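Local coordinates for protein probable porin (Pseudomonas aeruginosa, PDB 4FSO) that probably forms an outer-membrane beta-barrel pore of the OprD family that lets small solutes cross, at residues 47-52 and 136-141; 64-69 and 107-112; 374-379 and 393-398. All coordinates share one frame; numbering follows the deposited sequence.

Contact 1. Residues 47-52 and 136-141; sequences GFILDL and LLPTLF
Ile49 meets Leu137 and Pro138 through the single methyl CD1. Ile49 CD1 lies 3.6 Å from Leu137 CD2. Ile49 CD1 is also 3.6 Å from the ring carbon Pro138 CD. Ile49 and Pro138 approach tip to tip, whereas Ile49 and Leu137 slide past each other in opposite directions. Leu137 CG lies anti to the carbonyl carbon (chi1 -46°). CD1 continues the chain (chi2 180°), and the other branch, CD2, turns to the strand.

Gly47 forms the other half of the tight part. It has no side chain, and Leu136 fills the place beside its backbone. In Leu136, CG is anti to the backbone N (chi1 179°). Leu136 CD1 rests 3.5 Å from Gly47 N and 3.6 Å from Gly47 CA. Leu137 CD2 lies 4.0 Å from Gly47 CA, so this methyl bridges Gly47 and Ile49. The side chains that meet are apolar, and the contact is small, with about 200 Å² buried.

The loose side begins past Pro138. There the loop turns away from strand 41-53, and Leu140, like Leu137 and Pro138, packs on Met70 of strand 62-72. Thr139 OG1 is held by the backbone O of Gly293. On the other face of strand 41-53, Phe48 points away from the loop and comes within about 5 Å of a bound detergent molecule. The wall residue Ile49 thus faces inward and Phe48 outward. A loop folded into the barrel and pressed on the inner wall is characteristic of porins, where such loops narrow the channel.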
# COMPACT_ATOMS: atom_id res chain seq x y z
N GLY A 47 -13.71 13.37 -6.21
CA GLY A 47 -14.15 12.01 -6.00
C GLY A 47 -15.03 11.84 -4.78
O GLY A 47 -14.97 12.64 -3.84
N PHE A 48 -15.84 10.78 -4.81
CA PHE A 48 -16.69 10.44 -3.68
C PHE A 48 -16.61 8.97 -3.36
O PHE A 48 -16.86 8.11 -4.20
CB PHE A 48 -18.12 10.87 -3.97
CG PHE A 48 -18.26 12.34 -4.14
CD1 PHE A 48 -18.35 13.17 -3.03
CD2 PHE A 48 -18.22 12.91 -5.40
CE1 PHE A 48 -18.43 14.54 -3.19
CE2 PHE A 48 -18.31 14.28 -5.57
CZ PHE A 48 -18.42 15.10 -4.45
N ILE A 49 -16.23 8.67 -2.13
CA ILE A 49 -16.14 7.27 -1.74
C ILE A 49 -17.15 6.96 -0.68
O ILE A 49 -17.11 7.53 0.41
CB ILE A 49 -14.78 6.89 -1.17
CG1 ILE A 49 -13.66 7.73 -1.78
CG2 ILE A 49 -14.58 5.38 -1.35
CD1 ILE A 49 -13.15 7.22 -3.10
N LEU A 50 -18.04 6.04 -1.00
CA LEU A 50 -19.06 5.61 -0.06
C LEU A 50 -18.65 4.25 0.49
O LEU A 50 -18.39 3.31 -0.24
CB LEU A 50 -20.40 5.54 -0.79
CG LEU A 50 -21.65 5.42 0.06
CD1 LEU A 50 -21.92 3.96 0.31
CD2 LEU A 50 -21.44 6.18 1.36
N ASP A 51 -18.57 4.16 1.81
CA ASP A 51 -18.15 2.94 2.46
C ASP A 51 -19.10 2.63 3.60
O ASP A 51 -19.15 3.36 4.60
CB ASP A 51 -16.74 3.09 3.03
CG ASP A 51 -16.44 2.05 4.10
OD1 ASP A 51 -16.00 0.95 3.72
OD2 ASP A 51 -16.66 2.33 5.32
N LEU A 52 -19.85 1.55 3.47
CA LEU A 52 -20.83 1.20 4.49
C LEU A 52 -20.56 -0.19 4.94
O LEU A 52 -20.57 -1.13 4.14
CB LEU A 52 -22.22 1.19 3.91
CG LEU A 52 -23.08 2.44 3.87
CD1 LEU A 52 -22.26 3.71 3.80
CD2 LEU A 52 -24.01 2.31 2.68
N LEU A 136 -7.63 8.71 -7.62
CA LEU A 136 -8.88 9.33 -7.15
C LEU A 136 -9.79 8.37 -6.38
O LEU A 136 -10.28 8.67 -5.28
CB LEU A 136 -9.65 9.95 -8.33
CG LEU A 136 -10.97 10.60 -7.93
CD1 LEU A 136 -10.72 11.81 -7.04
CD2 LEU A 136 -11.79 10.98 -9.14
N LEU A 137 -10.02 7.20 -6.97
CA LEU A 137 -10.87 6.19 -6.38
C LEU A 137 -10.03 4.92 -6.30
O LEU A 137 -9.35 4.56 -7.27
CB LEU A 137 -12.13 5.98 -7.23
CG LEU A 137 -12.88 7.24 -7.72
CD1 LEU A 137 -14.10 6.87 -8.56
CD2 LEU A 137 -13.27 8.17 -6.57
N PRO A 138 -10.05 4.24 -5.14
CA PRO A 138 -9.21 3.05 -4.96
C PRO A 138 -9.52 1.93 -5.95
O PRO A 138 -10.51 1.98 -6.68
CB PRO A 138 -9.53 2.61 -3.52
CG PRO A 138 -10.83 3.27 -3.17
CD PRO A 138 -10.87 4.55 -3.96
N THR A 139 -8.65 0.93 -5.99
CA THR A 139 -8.90 -0.25 -6.81
C THR A 139 -9.95 -1.06 -6.08
O THR A 139 -10.14 -0.93 -4.88
CB THR A 139 -7.65 -1.11 -6.95
OG1 THR A 139 -6.48 -0.28 -6.88
CG2 THR A 139 -7.68 -1.86 -8.27
N LEU A 140 -10.63 -1.93 -6.81
CA LEU A 140 -11.70 -2.69 -6.22
C LEU A 140 -11.51 -4.14 -6.58
O LEU A 140 -11.58 -4.49 -7.75
CB LEU A 140 -13.03 -2.19 -6.77
CG LEU A 140 -14.24 -2.55 -5.91
CD1 LEU A 140 -14.13 -1.82 -4.59
CD2 LEU A 140 -15.53 -2.21 -6.59
N PHE A 141 -11.27 -5.00 -5.59
CA PHE A 141 -11.12 -6.41 -5.92
C PHE A 141 -12.37 -7.18 -5.58
O PHE A 141 -13.20 -6.71 -4.80
CB PHE A 141 -9.88 -7.01 -5.25
CG PHE A 141 -8.60 -6.42 -5.76
CD1 PHE A 141 -7.89 -7.05 -6.76
CD2 PHE A 141 -8.15 -5.21 -5.27
CE1 PHE A 141 -6.71 -6.49 -7.25
CE2 PHE A 141 -6.96 -4.64 -5.75
CZ PHE A 141 -6.24 -5.28 -6.74

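Contact 2. Residues 64-69 and 107-112; sequences GVDTLA and AGKMRF
Lys109 and Asp66 form a salt bridge across two neighbouring strands, with Lys109 NZ 2.8 Å from Asp66 OD1. The ammonium meets the syn side of the carboxylate, 23° out of its plane. The two side chains cross at about a right angle. They are diagonal partners: Lys109 pairs with Gly64, and Asp66 pairs with Ala107. Lys109 CG sits between its backbone N and carbonyl carbon (chi1 53°). From there the chain is extended and passes over Gly64 before reaching Asp66; Lys109 CG is 3.5 Å from Gly64 O.

Further partners fix the same groups. Lys109 NZ also donates to the backbone O of Ser54, and it makes a cation-pi contact with Tyr56. Asp66 OD2 has a long, weak ion pair with Arg118. The lysine end is therefore held by the 41-53 side of the wall as well as by Asp66.

The backbone sets the spacing. Asp66 N bonds to Ala107 O at 2.8 Å, and Ala107 N bonds back to Asp66 O. A second pair of bonds joins Gly64 and Lys109: Gly64 N to Lys109 O and Lys109 N to Gly64 O are both 3.2 Å. Between these lies the non-hydrogen-bonded pair of Val65 and Gly108. Val65 is on the opposite face from the salt bridge, and its CG2 reaches 3.4 Å from Ala107 O. Met110 and Ala69, also on that face, touch bound detergent. Charged groups on one face and detergent on the other, across paired antiparallel strands, are typical of the wall of an outer-membrane beta-barrel.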
# COMPACT_ATOMS: atom_id res chain seq x y z
N GLY A 64 -24.35 -9.70 7.85
CA GLY A 64 -24.33 -8.28 7.62
C GLY A 64 -23.89 -7.99 6.20
O GLY A 64 -23.70 -8.92 5.40
N VAL A 65 -23.73 -6.71 5.90
CA VAL A 65 -23.42 -6.33 4.53
C VAL A 65 -22.49 -5.13 4.44
O VAL A 65 -22.50 -4.23 5.29
CB VAL A 65 -24.71 -6.12 3.68
CG1 VAL A 65 -25.56 -4.94 4.20
CG2 VAL A 65 -24.34 -5.95 2.20
N ASP A 66 -21.66 -5.17 3.41
CA ASP A 66 -20.66 -4.16 3.14
C ASP A 66 -20.83 -3.69 1.72
O ASP A 66 -21.08 -4.47 0.81
CB ASP A 66 -19.26 -4.73 3.32
CG ASP A 66 -18.87 -4.82 4.77
OD1 ASP A 66 -19.73 -4.52 5.63
OD2 ASP A 66 -17.71 -5.18 5.04
N THR A 67 -20.72 -2.39 1.54
CA THR A 67 -21.05 -1.82 0.26
C THR A 67 -20.11 -0.69 -0.05
O THR A 67 -19.86 0.19 0.78
CB THR A 67 -22.46 -1.27 0.29
OG1 THR A 67 -22.68 -0.71 1.59
CG2 THR A 67 -23.46 -2.38 0.06
N LEU A 68 -19.58 -0.73 -1.26
CA LEU A 68 -18.75 0.35 -1.74
C LEU A 68 -19.36 1.01 -2.96
O LEU A 68 -19.84 0.34 -3.88
CB LEU A 68 -17.35 -0.14 -2.02
CG LEU A 68 -16.63 -0.50 -0.73
CD1 LEU A 68 -16.01 -1.90 -0.86
CD2 LEU A 68 -15.60 0.57 -0.39
N ALA A 69 -19.34 2.33 -2.96
CA ALA A 69 -19.82 3.08 -4.10
C ALA A 69 -18.83 4.19 -4.34
O ALA A 69 -18.41 4.86 -3.38
CB ALA A 69 -21.20 3.64 -3.81
N ALA A 107 -20.56 -6.61 -0.64
CA ALA A 107 -20.07 -7.86 -0.08
C ALA A 107 -20.94 -8.31 1.07
O ALA A 107 -21.36 -7.50 1.88
CB ALA A 107 -18.63 -7.74 0.38
N GLY A 108 -21.20 -9.62 1.12
CA GLY A 108 -21.86 -10.22 2.26
C GLY A 108 -20.82 -10.73 3.25
O GLY A 108 -19.74 -11.16 2.85
N LYS A 109 -21.15 -10.68 4.53
CA LYS A 109 -20.26 -11.19 5.56
C LYS A 109 -21.00 -12.07 6.56
O LYS A 109 -22.18 -11.84 6.83
CB LYS A 109 -19.55 -10.04 6.28
CG LYS A 109 -20.46 -8.99 6.84
CD LYS A 109 -19.71 -7.75 7.31
CE LYS A 109 -20.65 -6.82 8.10
NZ LYS A 109 -20.16 -5.41 8.20
N MET A 110 -20.32 -13.10 7.07
CA MET A 110 -20.80 -13.84 8.23
C MET A 110 -19.76 -13.80 9.32
O MET A 110 -18.59 -13.50 9.08
CB MET A 110 -21.05 -15.30 7.91
CG MET A 110 -21.87 -15.57 6.70
SD MET A 110 -21.32 -17.16 6.08
CE MET A 110 -21.07 -17.97 7.65
N ARG A 111 -20.19 -14.14 10.53
CA ARG A 111 -19.33 -14.12 11.69
C ARG A 111 -19.83 -15.15 12.70
O ARG A 111 -21.03 -15.30 12.91
CB ARG A 111 -19.30 -12.70 12.26
CG ARG A 111 -18.67 -12.52 13.62
CD ARG A 111 -19.56 -11.59 14.46
NE ARG A 111 -20.84 -12.21 14.82
CZ ARG A 111 -21.79 -11.61 15.55
NH1 ARG A 111 -21.61 -10.37 15.98
NH2 ARG A 111 -22.92 -12.25 15.83
N PHE A 112 -18.89 -15.89 13.27
CA PHE A 112 -19.14 -16.72 14.43
C PHE A 112 -17.88 -16.69 15.27
O PHE A 112 -16.77 -16.73 14.74
CB PHE A 112 -19.45 -18.16 14.04
CG PHE A 112 -19.55 -19.07 15.22
CD1 PHE A 112 -18.44 -19.78 15.66
CD2 PHE A 112 -20.73 -19.20 15.93
CE1 PHE A 112 -18.51 -20.60 16.77
CE2 PHE A 112 -20.81 -20.02 17.04
CZ PHE A 112 -19.70 -20.72 17.46

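Contact 3. Residues 374-379 and 393-398; sequences LRLRNA and DEVRLI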
# COMPACT_ATOMS: atom_id res chain seq x y z
N LEU A 374 -5.79 19.04 4.23
CA LEU A 374 -5.02 19.60 3.13
C LEU A 374 -3.68 18.91 3.08
O LEU A 374 -2.94 18.88 4.07
CB LEU A 374 -4.80 21.09 3.31
CG LEU A 374 -6.13 21.81 3.37
CD1 LEU A 374 -5.91 23.31 3.43
CD2 LEU A 374 -6.98 21.41 2.17
N ARG A 375 -3.37 18.35 1.93
CA ARG A 375 -2.16 17.59 1.82
C ARG A 375 -1.37 17.95 0.58
O ARG A 375 -1.89 17.95 -0.54
CB ARG A 375 -2.51 16.11 1.79
CG ARG A 375 -1.47 15.23 2.42
CD ARG A 375 -1.68 13.81 1.98
NE ARG A 375 -0.58 12.95 2.38
CZ ARG A 375 -0.36 11.75 1.89
NH1 ARG A 375 -1.17 11.25 0.97
NH2 ARG A 375 0.66 11.04 2.33
N LEU A 376 -0.09 18.25 0.79
CA LEU A 376 0.80 18.57 -0.32
C LEU A 376 1.90 17.54 -0.48
O LEU A 376 2.68 17.33 0.44
CB LEU A 376 1.41 19.95 -0.10
CG LEU A 376 2.45 20.36 -1.12
CD1 LEU A 376 1.90 20.16 -2.49
CD2 LEU A 376 2.84 21.82 -0.91
N ARG A 377 1.99 16.93 -1.66
CA ARG A 377 3.01 15.89 -1.91
C ARG A 377 3.93 16.15 -3.12
O ARG A 377 3.49 16.15 -4.27
CB ARG A 377 2.35 14.52 -2.09
CG ARG A 377 1.39 14.16 -0.99
CD ARG A 377 0.87 12.77 -1.19
NE ARG A 377 1.93 11.78 -1.04
CZ ARG A 377 1.97 10.62 -1.69
NH1 ARG A 377 1.00 10.31 -2.54
NH2 ARG A 377 2.97 9.78 -1.49
N ASN A 378 5.21 16.34 -2.84
CA ASN A 378 6.15 16.71 -3.89
C ASN A 378 7.21 15.64 -4.14
O ASN A 378 7.89 15.19 -3.23
CB ASN A 378 6.82 18.06 -3.53
CG ASN A 378 7.83 18.51 -4.57
OD1 ASN A 378 7.47 18.84 -5.70
ND2 ASN A 378 9.10 18.54 -4.17
N ALA A 379 7.36 15.26 -5.39
CA ALA A 379 8.39 14.27 -5.70
C ALA A 379 9.35 14.74 -6.78
O ALA A 379 8.95 15.31 -7.80
CB ALA A 379 7.76 12.90 -6.09
N ASP A 393 9.27 15.63 -12.02
CA ASP A 393 8.86 16.36 -10.84
C ASP A 393 7.36 16.23 -10.74
O ASP A 393 6.65 16.37 -11.73
CB ASP A 393 9.26 17.82 -10.93
CG ASP A 393 10.67 18.07 -10.45
OD1 ASP A 393 11.61 17.59 -11.11
OD2 ASP A 393 10.83 18.77 -9.42
N GLU A 394 6.88 15.93 -9.54
CA GLU A 394 5.46 15.73 -9.35
C GLU A 394 4.96 16.50 -8.13
O GLU A 394 5.63 16.56 -7.09
CB GLU A 394 5.14 14.24 -9.24
CG GLU A 394 3.71 13.92 -8.96
CD GLU A 394 3.45 12.44 -8.90
OE1 GLU A 394 3.74 11.77 -9.91
OE2 GLU A 394 2.96 11.94 -7.85
N VAL A 395 3.79 17.13 -8.29
CA VAL A 395 3.09 17.80 -7.21
C VAL A 395 1.67 17.25 -7.12
O VAL A 395 0.90 17.34 -8.08
CB VAL A 395 3.00 19.34 -7.41
CG1 VAL A 395 2.02 19.95 -6.41
CG2 VAL A 395 4.35 20.01 -7.24
N ARG A 396 1.33 16.68 -5.96
CA ARG A 396 -0.06 16.31 -5.67
C ARG A 396 -0.60 17.21 -4.57
O ARG A 396 -0.02 17.29 -3.48
CB ARG A 396 -0.18 14.85 -5.22
CG ARG A 396 0.21 13.81 -6.27
CD ARG A 396 -0.11 12.40 -5.80
NE ARG A 396 0.34 11.39 -6.74
CZ ARG A 396 0.48 10.10 -6.43
NH1 ARG A 396 0.21 9.67 -5.20
NH2 ARG A 396 0.89 9.23 -7.35
N LEU A 397 -1.70 17.89 -4.87
CA LEU A 397 -2.44 18.65 -3.87
C LEU A 397 -3.71 17.88 -3.54
O LEU A 397 -4.51 17.59 -4.42
CB LEU A 397 -2.83 20.00 -4.43
CG LEU A 397 -1.65 20.94 -4.66
CD1 LEU A 397 -2.08 22.13 -5.50
CD2 LEU A 397 -1.15 21.39 -3.31
N ILE A 398 -3.90 17.54 -2.27
CA ILE A 398 -5.11 16.78 -1.95
C ILE A 398 -5.95 17.37 -0.83
O ILE A 398 -5.48 17.56 0.30
CB ILE A 398 -4.80 15.29 -1.64
CG1 ILE A 398 -3.89 14.68 -2.71
CG2 ILE A 398 -6.10 14.50 -1.50
CD1 ILE A 398 -2.42 14.65 -2.33
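Arg377 and Arg396 both hold CG anti to the carbonyl carbon, with chi1 -51° in Arg377, and they leave the strands side by side in the same direction. Arg377 then bends at chi3 (66°), while Arg396 stays extended to NE. Arg377 NH1 and Arg396 NH1 are modelled 2.8 Å apart. Both are donors, so this is a close approach of like charges, doubtful in detail at this resolution. As modelled, the two guanidinium planes are turned 69° apart.

Acidic groups offset the charge. Arg396 NE bonds to Glu394 OE2 at 2.9 Å, and Glu359 binds both Arg377 NE and Arg375 NH2. Arg377 CD lies over one face of the Arg375 guanidinium.

Antiparallel backbone bonds hold this register. Arg377 N to Arg396 O is 2.7 Å, and Arg396 N to Arg377 O is 2.8 Å. On the opposite face, Leu376 and Leu397 lie side by side, with Leu376 CD1 3.4 Å from Leu397 CD2. The arginines may leave their face somewhat positive, although Glu394 and Glu359 offset part of the charge. This is consistent with the ladder of basic residues in OprD-family channels, thought to guide carboxylate-bearing solutes.

Overall arrangement
Contacts 2 and 3 join wall strands; contact 1 presses an inward-folded segment on the wall. Contacts 1 and 2 share a seam, and their centres are 16 Å apart. Strand 41-53 pairs there with strand 62-72: Leu50 N is 2.7 Å from Ala69 O, and Leu52 O is 2.9 Å from Thr67 N, both probable hydrogen bonds. Contact 2 is nested inside the chain loop closed by contact 1. Contact 3 comes later. Its centre is 20 Å from that of contact 1 and 34 Å from that of contact 2, and it touches neither. Strand 13-26 joins 41-53 to 392-404 and so closes the barrel. A calcium ion lies about 7 Å from Gly64.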